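Local coordinates for protein Azi13 (Streptomyces sahachiroi, PDB 5HMB) that takes part in azinomycin biosynthesis as a hotdog-fold thioesterase of the PaaI family, probably hydrolysing naphthoyl-type thioesters, at residues P13-L18 with V56-S61; L20-E23 with R29-A32; A32-R37 with G45-G50; A38-P43 with G49-A54; A62-W67 with G72-V77. All coordinates share one frame; numbering follows the deposited sequence.

Contact 1 of 5, residues P13-L18 with V56-S61; sequences PYVEHL and VESVAS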
# COMPACT_ATOMS: atom_id res chain seq x y z
N PRO A 13 14.03 10.53 20.15
CA PRO A 13 13.55 9.84 21.35
C PRO A 13 12.66 8.63 21.09
O PRO A 13 12.64 7.70 21.91
CB PRO A 13 12.78 10.95 22.09
CG PRO A 13 12.34 11.88 21.00
CD PRO A 13 13.45 11.87 19.99
N TYR A 14 11.89 8.62 20.00
CA TYR A 14 11.08 7.44 19.71
C TYR A 14 11.96 6.29 19.25
O TYR A 14 11.77 5.15 19.68
CB TYR A 14 9.99 7.74 18.67
CG TYR A 14 8.86 6.71 18.66
CD1 TYR A 14 8.08 6.48 19.80
CD2 TYR A 14 8.59 5.94 17.53
CE1 TYR A 14 7.05 5.53 19.80
CE2 TYR A 14 7.57 4.98 17.53
CZ TYR A 14 6.80 4.78 18.66
N VAL A 15 12.95 6.57 18.41
CA VAL A 15 13.88 5.52 18.00
C VAL A 15 14.59 4.92 19.21
O VAL A 15 14.78 3.70 19.28
CB VAL A 15 14.88 6.07 16.97
CG1 VAL A 15 15.94 5.04 16.67
CG2 VAL A 15 14.14 6.45 15.71
N GLU A 16 14.96 5.76 20.18
CA GLU A 16 15.53 5.23 21.42
C GLU A 16 14.55 4.30 22.12
O GLU A 16 14.93 3.22 22.58
CB GLU A 16 15.94 6.37 22.36
N HIS A 17 13.28 4.70 22.22
CA HIS A 17 12.31 3.86 22.91
C HIS A 17 12.12 2.53 22.20
O HIS A 17 11.90 1.50 22.86
CB HIS A 17 10.97 4.59 23.02
CG HIS A 17 9.87 3.72 23.53
ND1 HIS A 17 9.72 3.42 24.87
CD2 HIS A 17 8.85 3.10 22.89
CE1 HIS A 17 8.67 2.64 25.03
NE2 HIS A 17 8.12 2.43 23.85
N LEU A 18 12.20 2.52 20.87
CA LEU A 18 12.10 1.27 20.13
C LEU A 18 13.25 0.32 20.43
O LEU A 18 13.13 -0.88 20.17
CB LEU A 18 12.04 1.55 18.62
CG LEU A 18 10.80 2.29 18.11
CD1 LEU A 18 10.93 2.58 16.60
CD2 LEU A 18 9.51 1.53 18.42
N VAL A 56 10.40 0.01 10.59
CA VAL A 56 10.57 0.19 9.15
C VAL A 56 10.76 1.67 8.83
O VAL A 56 11.67 2.05 8.08
CB VAL A 56 9.36 -0.43 8.42
CG1 VAL A 56 9.29 0.05 7.00
CG2 VAL A 56 9.43 -1.97 8.46
N GLU A 57 9.91 2.52 9.39
CA GLU A 57 10.06 3.96 9.19
C GLU A 57 11.44 4.43 9.63
O GLU A 57 12.15 5.10 8.87
CB GLU A 57 8.94 4.71 9.93
CG GLU A 57 8.85 6.20 9.51
CD GLU A 57 8.27 6.38 8.11
OE1 GLU A 57 7.47 5.51 7.68
OE2 GLU A 57 8.59 7.37 7.43
N SER A 58 11.86 4.04 10.84
CA SER A 58 13.15 4.48 11.38
C SER A 58 14.32 4.04 10.50
O SER A 58 15.23 4.83 10.21
CB SER A 58 13.36 3.93 12.80
OG SER A 58 12.33 4.28 13.70
N VAL A 59 14.35 2.76 10.12
CA VAL A 59 15.53 2.27 9.42
C VAL A 59 15.61 2.86 8.00
O VAL A 59 16.68 3.24 7.52
CB VAL A 59 15.57 0.73 9.40
CG1 VAL A 59 16.82 0.25 8.70
CG2 VAL A 59 15.54 0.16 10.84
N ALA A 60 14.47 2.96 7.33
CA ALA A 60 14.47 3.58 6.00
C ALA A 60 14.82 5.07 6.08
O ALA A 60 15.59 5.57 5.26
CB ALA A 60 13.11 3.36 5.33
N SER A 61 14.27 5.79 7.07
CA SER A 61 14.56 7.23 7.17
C SER A 61 16.04 7.47 7.42
O SER A 61 16.61 8.43 6.88
CB SER A 61 13.75 7.88 8.30
OG SER A 61 12.41 8.14 7.92
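S58 meets V15 and L18 where the short helix 13-18 leans on the long helix 49-68. The two backbones are closest at V15 and S58, whose CA atoms lie 6.7 Å apart, and the meeting uses few atoms: only 98 Å² is buried between the segments. Followed outward, the serine first offers CB, which lies 3.9 Å from V15 CG2. Its first torsion of -57° turns OG away from the carbonyl carbon and beside the backbone N, and this brings the oxygen against two methyl groups of the facing helix, which approach it roughly at right angles to each other. One is V15 CG2, 3.5 Å from S58 OG; the other is L18 CD1, at 3.6 Å from the same oxygen. V15 and L18 are three residues apart, close to one helical turn, which explains how both can present a methyl to a single hydroxyl. For V15 the torsion of 173° sends CG1 opposite the backbone N and leaves CG2 as the branch that touches.

No hydrogen bond crosses between the helices. The hydroxyl is buried, yet it is satisfied by A54 O one turn earlier on its own helix and by H48 NE2 of the second subunit, so the apolar contact borders an oxygen whose polar needs are met from other directions. V15 and S58 also both pack on L20, the residue leading into strand 21-26. On the far side of helix 49-68, V56 and A60 rest on V127 of strand 121-133 and V112 of strand 107-115, placing the long helix between the sheet and helix 13-18.

Contact 2 of 5, residues L20-E23 with R29-A32; sequences LQFE and RAVA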
# COMPACT_ATOMS: atom_id res chain seq x y z
N LEU A 20 16.19 0.37 18.95
CA LEU A 20 16.98 0.11 17.76
C LEU A 20 18.45 0.41 18.00
O LEU A 20 18.80 1.44 18.58
CB LEU A 20 16.49 0.96 16.59
CG LEU A 20 15.18 0.58 15.93
CD1 LEU A 20 14.91 1.57 14.82
CD2 LEU A 20 15.28 -0.83 15.39
N GLN A 21 19.32 -0.48 17.52
CA GLN A 21 20.76 -0.26 17.57
C GLN A 21 21.31 -0.39 16.16
O GLN A 21 21.33 -1.49 15.61
CB GLN A 21 21.44 -1.23 18.53
CG GLN A 21 20.78 -1.29 19.90
CD GLN A 21 21.78 -1.35 21.04
OE1 GLN A 21 21.92 -2.38 21.70
NE2 GLN A 21 22.49 -0.24 21.27
N PHE A 22 21.75 0.72 15.59
CA PHE A 22 22.17 0.71 14.20
C PHE A 22 23.57 0.15 14.06
O PHE A 22 24.51 0.58 14.75
CB PHE A 22 22.09 2.12 13.61
CG PHE A 22 20.71 2.48 13.15
CD1 PHE A 22 19.74 2.87 14.05
CD2 PHE A 22 20.38 2.36 11.81
CE1 PHE A 22 18.46 3.18 13.62
CE2 PHE A 22 19.10 2.66 11.38
CZ PHE A 22 18.14 3.08 12.29
N GLU A 23 23.71 -0.85 13.20
CA GLU A 23 24.99 -1.43 12.85
C GLU A 23 25.61 -0.74 11.65
O GLU A 23 26.84 -0.71 11.52
CB GLU A 23 24.82 -2.93 12.56
CG GLU A 23 26.10 -3.72 12.33
CD GLU A 23 26.97 -3.82 13.57
OE1 GLU A 23 28.20 -4.04 13.42
OE2 GLU A 23 26.44 -3.68 14.69
N ARG A 29 22.30 1.57 2.28
CA ARG A 29 21.89 0.49 3.16
C ARG A 29 21.98 0.96 4.61
O ARG A 29 22.94 1.64 4.98
CB ARG A 29 22.78 -0.75 2.96
CG ARG A 29 22.56 -1.87 3.97
CD ARG A 29 23.16 -3.18 3.46
NE ARG A 29 24.46 -2.96 2.83
CZ ARG A 29 25.64 -3.09 3.45
NH1 ARG A 29 26.77 -2.86 2.79
NH2 ARG A 29 25.68 -3.47 4.72
N ALA A 30 20.99 0.59 5.41
CA ALA A 30 21.03 0.79 6.85
C ALA A 30 20.57 -0.50 7.52
O ALA A 30 19.67 -1.17 7.00
CB ALA A 30 20.14 1.97 7.28
N VAL A 31 21.20 -0.85 8.64
CA VAL A 31 20.95 -2.11 9.35
C VAL A 31 20.84 -1.82 10.83
O VAL A 31 21.74 -1.19 11.41
CB VAL A 31 22.08 -3.14 9.11
CG1 VAL A 31 21.82 -4.39 9.94
CG2 VAL A 31 22.23 -3.48 7.63
N ALA A 32 19.76 -2.27 11.46
CA ALA A 32 19.59 -2.09 12.89
C ALA A 32 19.12 -3.38 13.54
O ALA A 32 18.37 -4.15 12.93
CB ALA A 32 18.60 -0.97 13.21
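The beta hairpin of strands 21-26 and 29-35 sets F22 opposite A32 as an antiparallel, non-hydrogen-bonded pair, with CA atoms 4.0 Å apart. Both side chains leave the same face of the sheet, and A32 CB lies over the centre of the F22 ring, 3.9 Å from the centroid and 4° off the ring normal. The methyl thus makes a CH-pi contact with the ring face. A30 CB comes instead to the ring's edge, 4.3 Å from F22 CE2. The phenylalanine's chi1 of -83° sets CG beside its backbone N and lets the ring lie flat above A32. In the hotdog fold this face is the one turned to the central helix, and F22 packs there on A62 as A30 does on A63. Were F22 an alanine, the methyl of A32 would probably lose its aromatic cover and a gap open beside A30 and A62. L20 CD2 adds a second apolar neighbour, 4.0 Å from A32 CB.

The backbones are joined by E23 N donating to V31 O at 2.7 Å, N-H...O angle 149°. The same oxygen receives a CA-H...O contact from F22 CA at 3.4 Å, while A32 CA approaches Q21 O at 3.3 Å.

Contact 3 of 5, residues A32-R37 with G45-G50; sequences AYWSVR and GILHGG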
# COMPACT_ATOMS: atom_id res chain seq x y z
N ALA A 32 19.76 -2.27 11.46
CA ALA A 32 19.59 -2.09 12.89
C ALA A 32 19.12 -3.38 13.54
O ALA A 32 18.37 -4.15 12.93
CB ALA A 32 18.60 -0.97 13.21
N TYR A 33 19.56 -3.60 14.77
CA TYR A 33 19.15 -4.73 15.58
C TYR A 33 18.21 -4.23 16.66
O TYR A 33 18.31 -3.08 17.10
CB TYR A 33 20.34 -5.44 16.23
CG TYR A 33 21.40 -5.91 15.25
CD1 TYR A 33 21.17 -7.01 14.43
CD2 TYR A 33 22.62 -5.25 15.15
CE1 TYR A 33 22.13 -7.45 13.53
CE2 TYR A 33 23.60 -5.69 14.25
CZ TYR A 33 23.34 -6.79 13.45
OH TYR A 33 24.29 -7.23 12.56
N TRP A 34 17.31 -5.10 17.09
CA TRP A 34 16.37 -4.79 18.16
C TRP A 34 15.71 -6.09 18.60
O TRP A 34 15.92 -7.15 18.00
CB TRP A 34 15.33 -3.76 17.72
CG TRP A 34 14.53 -4.18 16.52
CD1 TRP A 34 14.99 -4.34 15.23
CD2 TRP A 34 13.13 -4.46 16.48
NE1 TRP A 34 13.95 -4.71 14.41
CE2 TRP A 34 12.80 -4.80 15.15
CE3 TRP A 34 12.11 -4.45 17.45
CZ2 TRP A 34 11.50 -5.12 14.76
CZ3 TRP A 34 10.83 -4.77 17.06
CH2 TRP A 34 10.53 -5.09 15.72
N SER A 35 14.91 -6.00 19.65
CA SER A 35 14.29 -7.17 20.25
C SER A 35 12.87 -6.86 20.67
O SER A 35 12.55 -5.72 21.02
CB SER A 35 15.08 -7.65 21.47
OG SER A 35 14.33 -8.65 22.14
N VAL A 36 12.01 -7.88 20.62
CA VAL A 36 10.68 -7.77 21.18
C VAL A 36 10.78 -7.64 22.70
O VAL A 36 11.60 -8.31 23.34
CB VAL A 36 9.82 -8.99 20.79
CG1 VAL A 36 8.37 -8.73 21.11
CG2 VAL A 36 10.01 -9.32 19.31
N ARG A 37 9.97 -6.77 23.28
CA ARG A 37 10.00 -6.52 24.71
C ARG A 37 8.58 -6.54 25.25
O ARG A 37 7.61 -6.39 24.50
CB ARG A 37 10.64 -5.16 25.07
CG ARG A 37 12.09 -5.01 24.68
CD ARG A 37 12.67 -3.71 25.26
NE ARG A 37 11.70 -2.61 25.27
CZ ARG A 37 11.81 -1.51 24.53
NH1 ARG A 37 12.84 -1.34 23.73
NH2 ARG A 37 10.88 -0.56 24.61
N GLY A 45 0.27 -11.17 23.76
CA GLY A 45 1.65 -11.58 23.92
C GLY A 45 2.54 -11.53 22.68
O GLY A 45 3.66 -12.05 22.73
N ILE A 46 2.10 -10.92 21.58
CA ILE A 46 2.95 -10.75 20.42
C ILE A 46 3.21 -9.27 20.18
O ILE A 46 2.54 -8.38 20.71
CB ILE A 46 2.36 -11.41 19.16
CG1 ILE A 46 1.06 -10.71 18.76
CG2 ILE A 46 2.11 -12.89 19.40
CD1 ILE A 46 0.37 -11.38 17.62
N LEU A 47 4.23 -9.00 19.37
CA LEU A 47 4.62 -7.63 19.08
C LEU A 47 3.45 -6.86 18.47
O LEU A 47 2.81 -7.32 17.52
CB LEU A 47 5.80 -7.62 18.12
CG LEU A 47 6.45 -6.25 17.88
CD1 LEU A 47 6.96 -5.66 19.19
CD2 LEU A 47 7.55 -6.38 16.86
N HIS A 48 3.15 -5.70 19.05
CA HIS A 48 2.25 -4.73 18.44
C HIS A 48 2.69 -4.45 17.01
O HIS A 48 3.89 -4.28 16.75
CB HIS A 48 2.24 -3.45 19.28
CG HIS A 48 1.12 -2.51 18.97
ND1 HIS A 48 1.06 -1.77 17.80
CD2 HIS A 48 0.03 -2.16 19.69
CE1 HIS A 48 -0.02 -1.02 17.82
NE2 HIS A 48 -0.67 -1.24 18.95
N GLY A 49 1.74 -4.44 16.09
CA GLY A 49 2.08 -4.25 14.69
C GLY A 49 2.67 -2.88 14.41
O GLY A 49 3.52 -2.74 13.54
N GLY A 50 2.20 -1.84 15.12
CA GLY A 50 2.78 -0.52 14.94
C GLY A 50 4.27 -0.48 15.20
O GLY A 50 4.97 0.32 14.58
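W34 and L47 point at each other from opposite directions, one from strand 29-35 and the other from the loop that leads into helix 49-68, the central helix of the hotdog fold. The evidence for the orientation is at the indole: L47 CD2 lies near the ring plane, at the edge of the six-membered ring, 3.4 Å from W34 CH2 and 3.7 Å from W34 CZ3. The leucine methyl thus abuts the rim of the ring and does not lie over its face. A chi1 of 58° wedges W34 CG between its backbone N and carbonyl carbon, and the benzo end of the indole is thereby directed at the loop. The pyrrole nitrogen lies at the other end of the side chain, where NE1 is hydrogen-bonded to S96 OG of strand 93-100.

The second branch of the same leucine serves V36. These two side chains cross obliquely, with V36 CG1 3.9 Å from L47 CD1 and 4.1 Å from L47 CB. L47 therefore divides its two methyls between an aromatic edge and an aliphatic partner, and it accounts for half of the 155 Å² buried here. All three touching residues are buried, and W34 packs further on V51 and V55 of the helix. The loop is also tied by a backbone hydrogen bond between L47 and A87.

Next to L47, the imidazole of H48 meets the ring of Y14 of the second subunit. On its own chain H48 is the N-cap: G50 N donates to H48 ND1 at 2.9 Å, with an N-H...N angle of 140°, and lies 12° out of the imidazole plane.

Contact 4 of 5, residues A38-P43 with G49-A54; sequences ADLLQP and GGVHCA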
# COMPACT_ATOMS: atom_id res chain seq x y z
N ALA A 38 8.48 -6.71 26.57
CA ALA A 38 7.17 -6.80 27.21
C ALA A 38 6.32 -5.56 26.94
O ALA A 38 5.12 -5.67 26.68
CB ALA A 38 7.35 -7.03 28.71
N ASP A 39 6.92 -4.37 27.01
CA ASP A 39 6.17 -3.13 26.81
C ASP A 39 5.84 -2.85 25.35
O ASP A 39 5.07 -1.92 25.08
CB ASP A 39 6.95 -1.94 27.39
CG ASP A 39 8.36 -1.85 26.86
OD1 ASP A 39 8.93 -2.90 26.49
OD2 ASP A 39 8.91 -0.73 26.83
N LEU A 40 6.38 -3.62 24.41
CA LEU A 40 6.10 -3.44 22.99
C LEU A 40 5.02 -4.39 22.49
O LEU A 40 4.75 -4.40 21.28
CB LEU A 40 7.38 -3.62 22.18
CG LEU A 40 8.54 -2.71 22.55
CD1 LEU A 40 9.75 -2.95 21.66
CD2 LEU A 40 8.10 -1.25 22.49
N LEU A 41 4.40 -5.16 23.37
CA LEU A 41 3.47 -6.21 22.96
C LEU A 41 2.05 -5.69 22.92
O LEU A 41 1.69 -4.70 23.57
CB LEU A 41 3.53 -7.39 23.93
CG LEU A 41 4.89 -8.07 24.08
CD1 LEU A 41 4.88 -8.98 25.29
CD2 LEU A 41 5.20 -8.86 22.83
N GLN A 42 1.22 -6.38 22.16
CA GLN A 42 -0.21 -6.19 22.12
C GLN A 42 -0.90 -7.26 22.97
O GLN A 42 -0.27 -8.24 23.36
CB GLN A 42 -0.70 -6.20 20.67
CG GLN A 42 -0.40 -7.47 19.89
CD GLN A 42 -1.00 -7.43 18.49
OE1 GLN A 42 -0.95 -6.41 17.80
NE2 GLN A 42 -1.57 -8.55 18.08
N PRO A 43 -2.19 -7.09 23.29
CA PRO A 43 -2.80 -7.88 24.38
C PRO A 43 -2.55 -9.39 24.40
O PRO A 43 -2.64 -9.99 25.48
CB PRO A 43 -4.29 -7.57 24.21
CG PRO A 43 -4.28 -6.14 23.78
CD PRO A 43 -3.08 -5.99 22.88
N GLY A 49 1.74 -4.44 16.09
CA GLY A 49 2.08 -4.25 14.69
C GLY A 49 2.67 -2.88 14.41
O GLY A 49 3.52 -2.74 13.54
N GLY A 50 2.20 -1.84 15.12
CA GLY A 50 2.78 -0.52 14.94
C GLY A 50 4.27 -0.48 15.20
O GLY A 50 4.97 0.32 14.58
N VAL A 51 4.78 -1.35 16.08
CA VAL A 51 6.22 -1.37 16.31
C VAL A 51 6.95 -1.76 15.03
O VAL A 51 7.97 -1.16 14.68
CB VAL A 51 6.57 -2.31 17.48
CG1 VAL A 51 8.08 -2.29 17.70
CG2 VAL A 51 5.84 -1.87 18.74
N HIS A 52 6.44 -2.77 14.31
CA HIS A 52 7.03 -3.13 13.02
C HIS A 52 7.06 -1.94 12.07
O HIS A 52 8.07 -1.68 11.41
CB HIS A 52 6.27 -4.30 12.39
CG HIS A 52 6.70 -5.64 12.89
ND1 HIS A 52 8.02 -6.00 12.98
CD2 HIS A 52 5.98 -6.70 13.32
CE1 HIS A 52 8.10 -7.23 13.46
NE2 HIS A 52 6.88 -7.68 13.67
N CYS A 53 5.94 -1.22 11.97
CA CYS A 53 5.89 -0.05 11.08
C CYS A 53 6.88 1.02 11.51
O CYS A 53 7.55 1.63 10.67
CB CYS A 53 4.49 0.55 11.08
SG CYS A 53 3.15 -0.63 10.66
N ALA A 54 6.95 1.28 12.82
CA ALA A 54 7.85 2.31 13.34
C ALA A 54 9.31 1.97 13.07
O ALA A 54 10.11 2.85 12.76
CB ALA A 54 7.61 2.49 14.84
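V51 receives L40 through a single methyl: V51 CG2 lies 3.7 Å from the backbone oxygen of L40 and 4.2 Å from L40 CB. With chi1 near 180° the valine holds CG1 opposite its backbone N and turns CG2 outward to the loop, so this branch makes both approaches. The second meeting is polar but loose. Q42 OE1 stands 3.7 Å from G49 N, too long to count as a bond; the amide oxygen nevertheless faces the first turn of the helix, whose partial positive charge may favour it there. The glutamine gets there with CG lodged between its backbone N and carbonyl carbon, chi1 59°, and the chain stretched out beyond CG. No hydrogen bond links the two segments, and together they bury 136 Å².

Further out, the loop is held in place by neighbours. L40 O, the atom touched by V51, also accepts a backbone hydrogen bond from H48, which ties the turn 38-40 to the residue capping the helix. The preceding residue, D39, forms a salt bridge with R37, and both D39 and L40 pack on H17 of helix 13-18. From across the interface, Y14 of the second subunit packs on both L40 and V51, so the contact is covered by the partner chain. Inside the helix, C53 N bonded to G49 O and A54 N bonded to G50 O carry the helical pattern through this segment. The arrangement belongs to the strand-to-helix connection of the hotdog fold, in which the chain passes from an early strand into the long central helix.

Contact 5 of 5, residues A62-W67 with G72-V77; sequences AAADRW and GTVVGV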
# COMPACT_ATOMS: atom_id res chain seq x y z
N ALA A 62 16.66 6.64 8.26
CA ALA A 62 18.09 6.76 8.50
C ALA A 62 18.86 6.64 7.20
O ALA A 62 19.77 7.42 6.93
CB ALA A 62 18.56 5.69 9.49
N ALA A 63 18.50 5.65 6.37
CA ALA A 63 19.22 5.46 5.12
C ALA A 63 18.95 6.61 4.16
O ALA A 63 19.88 7.11 3.51
CB ALA A 63 18.84 4.13 4.48
N ALA A 64 17.69 7.03 4.05
CA ALA A 64 17.33 8.12 3.13
C ALA A 64 18.05 9.41 3.50
O ALA A 64 18.54 10.12 2.62
CB ALA A 64 15.82 8.36 3.16
N ASP A 65 18.09 9.73 4.79
CA ASP A 65 18.79 10.90 5.28
C ASP A 65 20.27 10.84 4.92
O ASP A 65 20.83 11.80 4.38
CB ASP A 65 18.61 10.99 6.79
CG ASP A 65 18.57 12.40 7.29
OD1 ASP A 65 17.89 13.24 6.65
OD2 ASP A 65 19.21 12.67 8.33
N ARG A 66 20.90 9.70 5.18
CA ARG A 66 22.32 9.52 4.87
C ARG A 66 22.59 9.59 3.37
O ARG A 66 23.67 10.02 2.96
CB ARG A 66 22.80 8.19 5.46
CG ARG A 66 24.28 7.86 5.22
CD ARG A 66 25.22 8.89 5.86
NE ARG A 66 26.62 8.57 5.58
CZ ARG A 66 27.29 8.98 4.50
NH1 ARG A 66 26.69 9.74 3.59
NH2 ARG A 66 28.56 8.63 4.32
N TRP A 67 21.62 9.19 2.54
CA TRP A 67 21.83 9.32 1.09
C TRP A 67 21.66 10.76 0.61
O TRP A 67 22.35 11.19 -0.32
CB TRP A 67 20.86 8.41 0.33
CG TRP A 67 21.01 8.52 -1.17
CD1 TRP A 67 21.90 7.84 -1.96
CD2 TRP A 67 20.28 9.39 -2.05
NE1 TRP A 67 21.75 8.23 -3.28
CE2 TRP A 67 20.77 9.17 -3.35
CE3 TRP A 67 19.25 10.32 -1.86
CZ2 TRP A 67 20.25 9.85 -4.46
CZ3 TRP A 67 18.75 10.98 -2.95
CH2 TRP A 67 19.26 10.75 -4.24
N GLY A 72 19.88 18.42 1.59
CA GLY A 72 18.49 18.70 1.93
C GLY A 72 18.05 17.81 3.07
O GLY A 72 18.86 17.14 3.72
N THR A 73 16.74 17.82 3.31
CA THR A 73 16.17 17.00 4.37
C THR A 73 15.01 16.17 3.85
O THR A 73 14.27 16.59 2.95
CB THR A 73 15.72 17.86 5.55
OG1 THR A 73 15.27 17.00 6.60
CG2 THR A 73 14.60 18.80 5.14
N VAL A 74 14.84 14.98 4.44
CA VAL A 74 13.80 14.03 4.03
C VAL A 74 12.64 14.05 5.01
O VAL A 74 12.81 14.19 6.23
CB VAL A 74 14.37 12.61 3.87
CG1 VAL A 74 15.71 12.64 3.17
CG2 VAL A 74 14.47 11.91 5.21
N VAL A 75 11.44 13.88 4.47
CA VAL A 75 10.19 13.89 5.22
C VAL A 75 9.40 12.66 4.82
O VAL A 75 9.20 12.40 3.63
CB VAL A 75 9.37 15.17 4.96
CG1 VAL A 75 9.33 15.47 3.49
CG2 VAL A 75 7.94 15.03 5.47
N GLY A 76 8.96 11.88 5.82
CA GLY A 76 8.15 10.72 5.53
C GLY A 76 6.90 11.10 4.76
O GLY A 76 6.27 12.13 5.02
N VAL A 77 6.57 10.29 3.77
CA VAL A 77 5.36 10.43 2.98
C VAL A 77 4.36 9.31 3.25
O VAL A 77 3.18 9.56 3.45
CB VAL A 77 5.69 10.51 1.48
CG1 VAL A 77 4.40 10.38 0.69
CG2 VAL A 77 6.41 11.80 1.16
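A64 O accepts a hydrogen bond from NE2 of Q108, from strand 107-115, and is also touched by V74: CG1 of the valine lies 3.8 Å from this carbonyl oxygen and 4.0 Å from A64 C. The oxygen thus faces an apolar methyl while a side-chain amide supplies its polar partner. V74 CG1 is also 4.3 Å from A64 CB, so one methyl is laid against both the backbone and the side chain of the same helical residue. The valine's first torsion, -43°, turns CG1 away from the carbonyl carbon and beside the backbone N, and leaves CG2 wedged between N and the carbonyl carbon.

That second methyl goes to D65, whose OD1 lies 3.9 Å from V74 CG2. The two side chains run at a slant to each other. OD1 also stands 4.1 Å from V74 N, which is too far for a hydrogen bond, and none joins the two segments. D65 and V74 are where the backbones come nearest, with CA atoms 6.0 Å apart. Of the 141 Å² buried in all, V74 accounts for 63 Å², the largest share.

The contact closes the short turn between helix 49-68 and strand 72-83. The strand is paired with 121-133 through backbone bonds of T73 and V75, and V77 makes backbone bonds to the second subunit. A64 also packs on W110, and V74 on Q108. The chemistry implies packing without a cross-bond: the two methyls of V74 lie against A64 and D65, with the exposed carboxylate of D65 at the border.

Helix 49-68 runs through contacts 1, 3, 4 and 5, and contact 2 lies on the hairpin packed against it. Along the chain, contacts 2, 3 and 4 fall within the loop closed by contact 1, and contact 5 follows it. Contacts 3 and 4 share G49 and G50 at the helix start, with centres about 5 Å apart; contact 5, near its other end, is centred about 24 Å from either. Contacts 1 and 2 have centres about 10 Å apart, and contacts 2 and 3 share A32. All but contact 2 touch the second subunit. The helix thus links sheet, loops and subunit interface, as expected for a hotdog thioesterase.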